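Local structure of maltose-binding protein MalE1 (Thermotoga maritima, 6DTU) at residues R301-S304 against V308-L311; E310-K313 against D317-G320; S284-A287 against T291-R294. The protein is a periplasmic-type solute-binding protein that binds maltotetraose and probably delivers maltose and related sugars to a membrane transporter. All coordinates share one frame; numbering follows the deposited sequence. Where two conformers were deposited one is given.

Contact 1. Residues R301-S304 against V308-L311; sequences RLPS and VLEL. With GLC (alpha-D-glucopyranose), chain C.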
loop_
_atom_site.group_PDB
_atom_site.type_symbol
_atom_site.label_atom_id
_atom_site.label_comp_id
_atom_site.label_asym_id
_atom_site.label_seq_id
_atom_site.Cartn_x
_atom_site.Cartn_y
_atom_site.Cartn_z
ATOM N N ARG A 301 2.261 9.866 -5.274
ATOM C CA ARG A 301 1.270 9.436 -4.283
ATOM C C ARG A 301 0.749 10.676 -3.541
ATOM O O ARG A 301 0.466 11.688 -4.197
ATOM C CB ARG A 301 1.863 8.343 -3.373
ATOM C CG ARG A 301 2.519 7.241 -4.203
ATOM C CD ARG A 301 3.079 6.089 -3.393
ATOM N NE ARG A 301 4.012 5.284 -4.194
ATOM C CZ ARG A 301 4.288 3.999 -3.996
ATOM N NH1 ARG A 301 3.676 3.289 -3.030
ATOM N NH2 ARG A 301 5.205 3.427 -4.780
ATOM N N LEU A 302 0.630 10.645 -2.203
ATOM C CA LEU A 302 0.149 11.806 -1.445
ATOM C C LEU A 302 1.288 12.293 -0.547
ATOM O O LEU A 302 1.505 11.720 0.529
ATOM C CB LEU A 302 -1.090 11.435 -0.609
ATOM C CG LEU A 302 -2.305 10.882 -1.374
ATOM C CD1 LEU A 302 -3.429 10.444 -0.451
ATOM C CD2 LEU A 302 -2.830 11.874 -2.368
ATOM N N PRO A 303 2.031 13.347 -0.923
ATOM C CA PRO A 303 3.274 13.679 -0.196
ATOM C C PRO A 303 3.104 13.902 1.299
ATOM O O PRO A 303 2.150 14.535 1.745
ATOM C CB PRO A 303 3.783 14.933 -0.915
ATOM C CG PRO A 303 3.291 14.727 -2.348
ATOM C CD PRO A 303 1.917 14.095 -2.188
ATOM N N SER A 304 4.050 13.357 2.073
ATOM C CA SER A 304 4.060 13.498 3.528
ATOM C C SER A 304 4.754 14.751 4.022
ATOM O O SER A 304 4.547 15.135 5.179
ATOM C CB SER A 304 4.662 12.263 4.202
ATOM O OG SER A 304 3.833 11.133 4.004
ATOM N N VAL A 308 5.379 20.089 0.277
ATOM C CA VAL A 308 5.274 19.400 -0.997
ATOM C C VAL A 308 3.821 19.040 -1.294
ATOM O O VAL A 308 3.349 19.205 -2.428
ATOM C CB VAL A 308 6.218 18.184 -1.007
ATOM C CG1 VAL A 308 6.009 17.383 -2.291
ATOM C CG2 VAL A 308 7.671 18.681 -0.863
ATOM N N LEU A 309 3.075 18.594 -0.275
ATOM C CA LEU A 309 1.649 18.353 -0.476
ATOM C C LEU A 309 0.972 19.613 -0.981
ATOM O O LEU A 309 0.146 19.554 -1.900
ATOM C CB LEU A 309 0.977 17.838 0.803
ATOM C CG LEU A 309 -0.464 17.356 0.621
ATOM C CD1 LEU A 309 -0.493 16.218 -0.401
ATOM C CD2 LEU A 309 -1.051 16.888 1.936
ATOM N N GLU A 310 1.364 20.771 -0.437
ATOM C CA GLU A 310 0.801 22.037 -0.888
ATOM C C GLU A 310 1.027 22.270 -2.377
ATOM O O GLU A 310 0.183 22.885 -3.040
ATOM C CB GLU A 310 1.381 23.187 -0.068
ATOM C CG GLU A 310 0.903 24.551 -0.529
ATOM C CD GLU A 310 -0.537 24.818 -0.113
ATOM O OE1 GLU A 310 -1.016 24.143 0.819
ATOM O OE2 GLU A 310 -1.184 25.701 -0.713
ATOM N N LEU A 311 2.148 21.783 -2.927
ATOM C CA LEU A 311 2.429 21.955 -4.350
ATOM C C LEU A 311 1.491 21.141 -5.226
ATOM O O LEU A 311 1.184 21.550 -6.345
ATOM C CB LEU A 311 3.869 21.545 -4.661
ATOM C CG LEU A 311 5.020 22.338 -4.035
ATOM C CD1 LEU A 311 6.329 21.635 -4.311
ATOM C CD2 LEU A 311 5.072 23.737 -4.588
HETATM C C1 GLC C . 4.702 -1.313 -6.066
HETATM C C2 GLC C . 4.492 -0.241 -5.072
HETATM C C3 GLC C . 3.985 -0.765 -3.792
HETATM C C4 GLC C . 2.721 -1.528 -3.984
HETATM C C5 GLC C . 2.961 -2.728 -4.939
HETATM C C6 GLC C . 1.790 -3.385 -5.332
HETATM O O1 GLC C . 5.720 -2.162 -5.642
HETATM O O2 GLC C . 5.783 0.424 -4.885
HETATM O O3 GLC C . 3.766 0.402 -2.918
HETATM O O4 GLC C . 2.255 -2.035 -2.705
HETATM O O5 GLC C . 3.496 -2.102 -6.236
HETATM O O6 GLC C . 2.149 -4.548 -6.085
#
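P303 meets the helical residues V308 and L309 through CB and CD of its ring. Its CB lies 3.6 Å from CG1 of V308, and CD of P303 lies 3.7 Å from CD1 of L309; both side chains cross the proline at about a right angle. V308 brings CG1 there by setting it anti to its backbone N (chi1 175°). The backbone carbonyl of P303 is covered by carbon, with CB of L309 3.6 Å from O of P303.

The polar chemistry belongs to R301, whose chain runs extended from CG to NE away from the helix to the bound glucose unit. Two fairly straight bonds grip neighbouring hydroxyls of the sugar: NH1 of R301 to O3 at 2.9 Å (161°), and NH2 of R301 to O2 at 3.1 Å (166°), with O2 in the plane of the guanidinium at its edge. Salt bridges to E109 and D299 probably hold that group oriented and balance its charge. Short strand 302-303, hydrogen-bonded to strand 100-109, thus turns an apolar ring to helix 306-312 while the residue just before it belongs to the maltotetraose pocket of this solute-binding fold.

Contact 2. Residues E310-K313 against D317-G320; sequences ELVK and DVVG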
loop_
_atom_site.group_PDB
_atom_site.type_symbol
_atom_site.label_atom_id
_atom_site.label_comp_id
_atom_site.label_asym_id
_atom_site.label_seq_id
_atom_site.Cartn_x
_atom_site.Cartn_y
_atom_site.Cartn_z
ATOM N N GLU A 310 1.364 20.771 -0.437
ATOM C CA GLU A 310 0.801 22.037 -0.888
ATOM C C GLU A 310 1.027 22.270 -2.377
ATOM O O GLU A 310 0.183 22.885 -3.040
ATOM C CB GLU A 310 1.381 23.187 -0.068
ATOM C CG GLU A 310 0.903 24.551 -0.529
ATOM C CD GLU A 310 -0.537 24.818 -0.113
ATOM O OE1 GLU A 310 -1.016 24.143 0.819
ATOM O OE2 GLU A 310 -1.184 25.701 -0.713
ATOM N N LEU A 311 2.148 21.783 -2.927
ATOM C CA LEU A 311 2.429 21.955 -4.350
ATOM C C LEU A 311 1.491 21.141 -5.226
ATOM O O LEU A 311 1.184 21.550 -6.345
ATOM C CB LEU A 311 3.869 21.545 -4.661
ATOM C CG LEU A 311 5.020 22.338 -4.035
ATOM C CD1 LEU A 311 6.329 21.635 -4.311
ATOM C CD2 LEU A 311 5.072 23.737 -4.588
ATOM N N VAL A 312 1.004 20.007 -4.726
ATOM C CA VAL A 312 0.283 19.038 -5.548
ATOM C C VAL A 312 -1.190 18.916 -5.194
ATOM O O VAL A 312 -1.912 18.166 -5.871
ATOM C CB VAL A 312 0.986 17.664 -5.537
ATOM C CG1 VAL A 312 2.448 17.822 -5.958
ATOM C CG2 VAL A 312 0.923 17.028 -4.150
ATOM N N LYS A 313 -1.682 19.695 -4.222
ATOM C CA LYS A 313 -3.003 19.462 -3.644
ATOM C C LYS A 313 -4.136 19.602 -4.666
ATOM O O LYS A 313 -5.217 19.037 -4.466
ATOM C CB LYS A 313 -3.220 20.439 -2.487
ATOM C CG LYS A 313 -3.218 21.886 -2.964
ATOM C CD LYS A 313 -4.093 22.779 -2.138
ATOM C CE LYS A 313 -3.453 23.068 -0.808
ATOM N NZ LYS A 313 -3.961 24.326 -0.187
ATOM N N ASP A 317 -5.671 13.712 -9.488
ATOM C CA ASP A 317 -5.357 12.401 -8.926
ATOM C C ASP A 317 -5.108 12.490 -7.427
ATOM O O ASP A 317 -5.526 11.611 -6.667
ATOM C CB ASP A 317 -4.147 11.785 -9.633
ATOM C CG ASP A 317 -4.376 11.547 -11.109
ATOM O OD1 ASP A 317 -5.547 11.541 -11.557
ATOM O OD2 ASP A 317 -3.362 11.365 -11.829
ATOM N N VAL A 318 -4.386 13.524 -6.989
ATOM C CA VAL A 318 -4.210 13.776 -5.567
ATOM C C VAL A 318 -5.561 13.981 -4.898
ATOM O O VAL A 318 -5.825 13.453 -3.815
ATOM C CB VAL A 318 -3.276 14.983 -5.361
ATOM C CG1 VAL A 318 -3.252 15.399 -3.905
ATOM C CG2 VAL A 318 -1.864 14.657 -5.875
ATOM N N VAL A 319 -6.441 14.751 -5.538
ATOM C CA VAL A 319 -7.768 14.971 -4.974
ATOM C C VAL A 319 -8.537 13.658 -4.857
ATOM O O VAL A 319 -9.151 13.376 -3.821
ATOM C CB VAL A 319 -8.515 16.041 -5.789
ATOM C CG1 VAL A 319 -9.983 16.150 -5.357
ATOM C CG2 VAL A 319 -7.809 17.371 -5.621
ATOM N N GLY A 320 -8.470 12.816 -5.891
ATOM C CA GLY A 320 -9.211 11.558 -5.865
ATOM C C GLY A 320 -8.722 10.589 -4.799
ATOM O O GLY A 320 -9.521 9.986 -4.070
#
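A tight helix-loop-helix turn joins helix 306-312 to helix 316-326, and V318, in the first turn of the second helix, packs against V312 and K313. V318 contributes the largest share of the contact, much of it against backbone atoms of those two residues. Its CB is 3.5 Å from O of V312, and both of its methyl groups flank the same oxygen, CG1 at 3.6 Å from O of V312. CG1 stands anti to the backbone N of V318 (chi1 171°), which also carries it to within 4.1 Å of CA of K313, while CG2 takes the other branch and meets CG2 of V312 at 4.0 Å. The two valine side chains cross at about a right angle, meeting chiefly through one methyl each. An alanine at V318 would lose both methyls and would probably leave CG2 of V312 without its V318 neighbour, facing a gap beside the V312 carbonyl.

Nearer the surface, V319 adds a second carbon-to-carbonyl approach, its CG2 lying 3.3 Å from O of K313. The K313 side chain turns back toward E310, where NZ of K313 forms a salt bridge, 3.1 Å from OE1 of E310; both residues are exposed, and the individual hydrogen bonds to the carboxylate are weak. On the buried side Y296 of helix 289-298 touches both V312 and V318, and strand 302-303 adds P303 against V312 and L302 against V318. The motif is thus a pair of consecutive helices joined by a short loop, which V312 and V318 pack against strand 302-303 and helix 289-298 of this solute-binding fold.

Contact 3. Residues S284-A287 against T291-R294; sequences SFIA and TMYR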
loop_
_atom_site.group_PDB
_atom_site.type_symbol
_atom_site.label_atom_id
_atom_site.label_comp_id
_atom_site.label_asym_id
_atom_site.label_seq_id
_atom_site.Cartn_x
_atom_site.Cartn_y
_atom_site.Cartn_z
ATOM N N SER A 284 19.625 14.891 5.269
ATOM C CA SER A 284 20.221 16.097 4.707
ATOM C C SER A 284 19.896 16.292 3.236
ATOM O O SER A 284 20.129 17.387 2.705
ATOM C CB SER A 284 21.746 16.046 4.848
ATOM O OG SER A 284 22.306 15.181 3.856
ATOM N N PHE A 285 19.399 15.253 2.567
ATOM C CA PHE A 285 19.215 15.267 1.119
ATOM C C PHE A 285 17.821 14.774 0.755
ATOM O O PHE A 285 17.033 15.524 0.178
ATOM C CB PHE A 285 20.299 14.408 0.438
ATOM C CG PHE A 285 20.172 14.299 -1.072
ATOM C CD1 PHE A 285 19.907 15.421 -1.857
ATOM C CD2 PHE A 285 20.404 13.086 -1.714
ATOM C CE1 PHE A 285 19.808 15.327 -3.237
ATOM C CE2 PHE A 285 20.321 12.993 -3.109
ATOM C CZ PHE A 285 20.044 14.122 -3.866
ATOM N N ILE A 286 17.492 13.532 1.111
ATOM C CA ILE A 286 16.204 12.967 0.712
ATOM C C ILE A 286 15.049 13.754 1.335
ATOM O O ILE A 286 13.999 13.949 0.714
ATOM C CB ILE A 286 16.161 11.453 1.017
ATOM C CG1 ILE A 286 17.160 10.693 0.143
ATOM C CG2 ILE A 286 14.768 10.860 0.807
ATOM C CD1 ILE A 286 16.831 10.739 -1.353
ATOM N N ALA A 287 15.221 14.228 2.569
ATOM C CA ALA A 287 14.124 14.886 3.254
ATOM C C ALA A 287 13.852 16.301 2.770
ATOM O O ALA A 287 12.868 16.902 3.223
ATOM C CB ALA A 287 14.372 14.924 4.765
ATOM N N THR A 291 13.782 17.626 -3.072
ATOM C CA THR A 291 13.971 16.203 -3.309
ATOM C C THR A 291 12.680 15.442 -3.121
ATOM O O THR A 291 12.378 14.536 -3.900
ATOM C CB THR A 291 15.025 15.634 -2.382
ATOM O OG1 THR A 291 16.136 16.523 -2.378
ATOM C CG2 THR A 291 15.449 14.285 -2.912
ATOM N N MET A 292 11.890 15.822 -2.103
ATOM C CA MET A 292 10.614 15.155 -1.867
ATOM C C MET A 292 9.641 15.422 -3.006
ATOM O O MET A 292 8.852 14.541 -3.376
ATOM C CB MET A 292 10.060 15.600 -0.511
ATOM C CG MET A 292 10.726 14.897 0.646
ATOM S SD MET A 292 10.081 13.223 0.755
ATOM C CE MET A 292 11.104 12.481 2.047
ATOM N N TYR A 293 9.708 16.612 -3.599
ATOM C CA TYR A 293 8.850 16.909 -4.734
ATOM C C TYR A 293 9.291 16.133 -5.970
ATOM O O TYR A 293 8.447 15.602 -6.701
ATOM C CB TYR A 293 8.806 18.425 -4.941
ATOM C CG TYR A 293 7.899 18.928 -6.032
ATOM C CD1 TYR A 293 6.603 18.468 -6.134
ATOM C CD2 TYR A 293 8.302 19.958 -6.875
ATOM C CE1 TYR A 293 5.738 18.955 -7.124
ATOM C CE2 TYR A 293 7.454 20.454 -7.853
ATOM C CZ TYR A 293 6.183 19.956 -7.970
ATOM O OH TYR A 293 5.346 20.457 -8.932
ATOM N N ARG A 294 10.608 16.014 -6.184
ATOM C CA ARG A 294 11.122 15.196 -7.274
ATOM C C ARG A 294 10.723 13.736 -7.110
ATOM O O ARG A 294 10.418 13.068 -8.099
ATOM C CB ARG A 294 12.632 15.347 -7.399
ATOM C CG ARG A 294 13.002 16.710 -7.886
ATOM C CD ARG A 294 14.496 16.909 -7.845
ATOM N NE ARG A 294 15.148 15.969 -8.725
ATOM C CZ ARG A 294 16.449 15.717 -8.726
ATOM N NH1 ARG A 294 17.253 16.343 -7.885
ATOM N NH2 ARG A 294 16.937 14.818 -9.569
#
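T291 turns OG1 anti to its own carbonyl carbon (chi1 -46°), which points the hydroxyl back to the preceding helix. In this conformer, one of two modelled for the residue, OG1 of T291 donates a hydrogen bond to the carbonyl of F285. OG1 of T291 lies 2.9 Å from O of F285, approaching at a C=O...O angle of 146° and tilted 34° out of the carbonyl plane. F285 sets CG anti to its backbone N, and this swings the ring round to the same hydroxyl: CE1 of F285 is 4.0 Å from OG1 of T291, an oblique approach. The other branch of T291 in this conformer, CG2, is directed to the tip of I286, 4.1 Å from its CD1.

These groups form the junction between helix 275-286 and helix 289-298, two consecutive helices joined by a very short connection. The bond bridges the junction where the backbone of the first helix has widened into a pi-type turn. L20 of helix 14-28 touches both F285 and T291 there.

Also at the junction, M292 folds back over the backbone of I286 and A287. Its CG is 3.4 Å from O of I286, and its terminal CE passes that same oxygen to lie 4.2 Å from CG2 of I286 and 4.0 Å from CA of A287. A hydrogen bond from R305 takes up the carbonyl O of A287.

How the contacts relate
Contacts 1 and 3 are buried, whereas contact 2 is only partly so and carries its salt bridge on the exposed side. Contacts 1 and 2 use the same helix, 306-312, and their centres are about 7 Å apart; P303 and V312 meet between them, CD of P303 lying 3.7 Å from CG2 of V312. Contact 3 precedes both along the chain; it reaches contact 1 through Y293 and M292, and contact 2 through Y293, whose CG is 3.6 Å from CD1 of L311. Chemistry follows place: contact 3 has a hydrogen bond between its segments, contacts 1 and 2 join theirs by van der Waals packing, partly carbon against carbonyl oxygen, and contact 1 alone includes a residue that holds the sugar.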